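Local structure of formate-dependent phosphoribosylglycinamide formyltransferase (Mycobacterium tuberculosis H37Rv, 6KHR) at residues 168-173 with 217-222. The protein is an enzyme of the ATP-grasp superfamily, built around an ATP-grasp domain. Numbering follows the deposited sequence.
Sequences PLLVSP and ESVVEI
The flat group at the centre of this contact is the peptide between Glu217 and Ser218, whose carbonyl oxygen takes the backbone N-H of Leu170 and is flanked by the CD2 methyl of Leu169. Leu170 N donates to Glu217 O at 2.8 Å in a weak bond, bent to 124° at the hydrogen. Leu169 CA lies 3.4 Å from Glu217 O in a CA-H...O contact. Pro168, which follows a cis peptide bond, adds a puckered ring that meets Val219 through one corner: Pro168 CG is 3.7 Å from Val219 CB, and the two side chains cross at about a right angle. Glu217 also gives the contact its CB, 3.7 Å from Leu170 CB; its chain runs out extended beyond CG, and OE2 makes a long, weak ion pair with Arg135. Val219 has CG1 anti to the backbone N (chi1 -173°), which leaves CG2 beside that N and 3.6 Å from Pro168 O. A single bridge pairs Leu169 with Ser218 (CA-CA 4.9 Å), beside the place where strand 172-173 joins 214-217 in the antiparallel sheet; Ser172 pairs there with Cys215. Helix 155-165 packs on the Leu169 and Ser218 side chains through Val161 and Ala165. Chemically, the join at this sheet margin within the ATP-grasp family region combines one weak, bent backbone bond with aliphatic packing, with no salt bridge between the segments.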
ATOM      1  N   PRO A 168      -5.123 -38.487 -20.335  1.00 76.87           N
ATOM      2  CA  PRO A 168      -6.446 -38.040 -19.938  1.00 85.00           C
ATOM      3  C   PRO A 168      -6.882 -36.778 -20.668  1.00 94.13           C
ATOM      4  O   PRO A 168      -6.055 -36.155 -21.249  1.00 92.12           O
ATOM      5  CB  PRO A 168      -6.248 -37.583 -18.502  1.00 75.29           C
ATOM      6  CG  PRO A 168      -4.846 -37.098 -18.507  1.00 73.44           C
ATOM      7  CD  PRO A 168      -4.113 -38.089 -19.378  1.00 73.73           C
ATOM      8  N   LEU A 169      -8.179 -36.483 -20.589  1.00 96.55           N
ATOM      9  CA  LEU A 169      -8.804 -35.275 -21.175  1.00 83.73           C
ATOM     10  C   LEU A 169      -9.412 -34.458 -20.044  1.00 81.56           C
ATOM     11  O   LEU A 169      -9.561 -34.963 -18.946  1.00 84.45           O
ATOM     12  CB  LEU A 169      -9.885 -35.688 -22.159  1.00 78.24           C
ATOM     13  CG  LEU A 169      -9.418 -35.789 -23.597  1.00 84.56           C
ATOM     14  CD1 LEU A 169     -10.573 -36.123 -24.513  1.00 85.30           C
ATOM     15  CD2 LEU A 169      -8.778 -34.497 -24.021  1.00 83.21           C
ATOM     16  N   LEU A 170      -9.763 -33.225 -20.334  1.00 77.14           N
ATOM     17  CA  LEU A 170     -10.256 -32.329 -19.278  1.00 76.99           C
ATOM     18  C   LEU A 170     -11.596 -31.799 -19.735  1.00 76.63           C
ATOM     19  O   LEU A 170     -11.667 -30.645 -20.085  1.00 73.59           O
ATOM     20  CB  LEU A 170      -9.255 -31.182 -19.198  1.00 77.07           C
ATOM     21  CG  LEU A 170      -8.704 -30.895 -17.817  1.00 87.38           C
ATOM     22  CD1 LEU A 170      -9.838 -30.595 -16.855  1.00 88.44           C
ATOM     23  CD2 LEU A 170      -7.874 -32.069 -17.343  1.00 94.47           C
ATOM     24  N   VAL A 171     -12.618 -32.635 -19.725  1.00 75.75           N
ATOM     25  CA  VAL A 171     -13.922 -32.147 -20.228  1.00 69.91           C
ATOM     26  C   VAL A 171     -14.477 -31.135 -19.242  1.00 72.99           C
ATOM     27  O   VAL A 171     -14.618 -31.446 -18.096  1.00 67.10           O
ATOM     28  CB  VAL A 171     -14.911 -33.276 -20.511  1.00 64.69           C
ATOM     29  CG1 VAL A 171     -15.444 -33.846 -19.221  1.00 68.04           C
ATOM     30  CG2 VAL A 171     -16.049 -32.747 -21.353  1.00 68.84           C
ATOM     31  N   SER A 172     -14.798 -29.966 -19.753  1.00 77.51           N
ATOM     32  CA  SER A 172     -15.276 -28.840 -18.991  1.00 80.28           C
ATOM     33  C   SER A 172     -16.451 -28.223 -19.729  1.00 82.48           C
ATOM     34  O   SER A 172     -16.460 -28.191 -20.970  1.00 82.97           O
ATOM     35  CB  SER A 172     -14.171 -27.791 -18.802  1.00 92.20           C
ATOM     36  OG  SER A 172     -14.716 -26.549 -18.411  1.00 94.29           O
ATOM     37  N   PRO A 173     -17.465 -27.759 -19.007  1.00 95.94           N
ATOM     38  CA  PRO A 173     -18.520 -26.973 -19.655  1.00 99.67           C
ATOM     39  C   PRO A 173     -17.933 -25.679 -20.199  1.00105.67           C
ATOM     40  O   PRO A 173     -17.094 -25.048 -19.559  1.00 99.00           O
ATOM     41  CB  PRO A 173     -19.527 -26.722 -18.524  1.00 96.73           C
ATOM     42  CG  PRO A 173     -18.733 -26.929 -17.245  1.00101.06           C
ATOM     43  CD  PRO A 173     -17.693 -27.953 -17.565  1.00101.15           C
ATOM     44  N   GLU A 217      -9.875 -30.447 -23.283  1.00 58.54           N
ATOM     45  CA  GLU A 217      -8.465 -30.086 -23.203  1.00 60.52           C
ATOM     46  C   GLU A 217      -7.620 -31.330 -22.985  1.00 60.30           C
ATOM     47  O   GLU A 217      -7.946 -32.170 -22.140  1.00 61.20           O
ATOM     48  CB  GLU A 217      -8.200 -29.088 -22.073  1.00 73.85           C
ATOM     49  CG  GLU A 217      -8.533 -27.648 -22.417  1.00 92.48           C
ATOM     50  CD  GLU A 217      -7.920 -26.664 -21.439  1.00102.87           C
ATOM     51  OE1 GLU A 217      -8.675 -25.997 -20.697  1.00105.53           O
ATOM     52  OE2 GLU A 217      -6.676 -26.565 -21.411  1.00105.56           O
ATOM     53  N   SER A 218      -6.546 -31.453 -23.756  1.00 74.35           N
ATOM     54  CA  SER A 218      -5.523 -32.442 -23.461  1.00 77.45           C
ATOM     55  C   SER A 218      -4.691 -31.964 -22.283  1.00 81.91           C
ATOM     56  O   SER A 218      -4.414 -30.768 -22.145  1.00 90.49           O
ATOM     57  CB  SER A 218      -4.632 -32.685 -24.675  1.00 70.49           C
ATOM     58  OG  SER A 218      -5.214 -33.651 -25.526  1.00 75.58           O
ATOM     59  N   VAL A 219      -4.304 -32.904 -21.427  1.00 77.24           N
ATOM     60  CA  VAL A 219      -3.608 -32.582 -20.191  1.00 71.01           C
ATOM     61  C   VAL A 219      -2.109 -32.704 -20.400  1.00 61.44           C
ATOM     62  O   VAL A 219      -1.618 -33.704 -20.940  1.00 67.07           O
ATOM     63  CB  VAL A 219      -4.073 -33.487 -19.053  1.00 74.60           C
ATOM     64  CG1 VAL A 219      -3.469 -33.010 -17.746  1.00 83.54           C
ATOM     65  CG2 VAL A 219      -5.548 -33.447 -18.989  1.00 67.75           C
ATOM     66  N   VAL A 220      -1.384 -31.680 -19.963  1.00 52.81           N
ATOM     67  CA  VAL A 220       0.052 -31.574 -20.161  1.00 58.87           C
ATOM     68  C   VAL A 220       0.728 -31.501 -18.802  1.00 62.81           C
ATOM     69  O   VAL A 220       0.150 -31.035 -17.819  1.00 60.80           O
ATOM     70  CB  VAL A 220       0.430 -30.344 -21.014  1.00 60.69           C
ATOM     71  CG1 VAL A 220       1.719 -30.614 -21.772  1.00 79.49           C
ATOM     72  CG2 VAL A 220      -0.701 -29.970 -21.962  1.00 49.50           C
ATOM     73  N   GLU A 221       1.966 -31.965 -18.754  1.00 63.60           N
ATOM     74  CA  GLU A 221       2.717 -31.903 -17.512  1.00 69.06           C
ATOM     75  C   GLU A 221       3.103 -30.458 -17.222  1.00 59.59           C
ATOM     76  O   GLU A 221       3.479 -29.705 -18.126  1.00 58.71           O
ATOM     77  CB  GLU A 221       3.954 -32.788 -17.602  1.00 87.61           C
ATOM     78  CG  GLU A 221       4.628 -33.022 -16.276  1.00113.55           C
ATOM     79  CD  GLU A 221       5.950 -33.749 -16.431  1.00131.20           C
ATOM     80  OE1 GLU A 221       6.583 -33.591 -17.501  1.00138.26           O
ATOM     81  OE2 GLU A 221       6.346 -34.477 -15.491  1.00131.60           O
ATOM     82  N   ILE A 222       2.983 -30.062 -15.958  1.00 43.85           N
ATOM     83  CA  ILE A 222       3.211 -28.684 -15.550  1.00 52.27           C
ATOM     84  C   ILE A 222       4.088 -28.665 -14.308  1.00 49.13           C
ATOM     85  O   ILE A 222       3.862 -29.428 -13.364  1.00 49.57           O
ATOM     86  CB  ILE A 222       1.889 -27.936 -15.293  1.00 62.83           C
ATOM     87  CG1 ILE A 222       1.050 -27.928 -16.562  1.00 72.20           C
ATOM     88  CG2 ILE A 222       2.150 -26.493 -14.866  1.00 65.02           C
ATOM     89  CD1 ILE A 222      -0.359 -27.509 -16.332  1.00 69.75           C
TER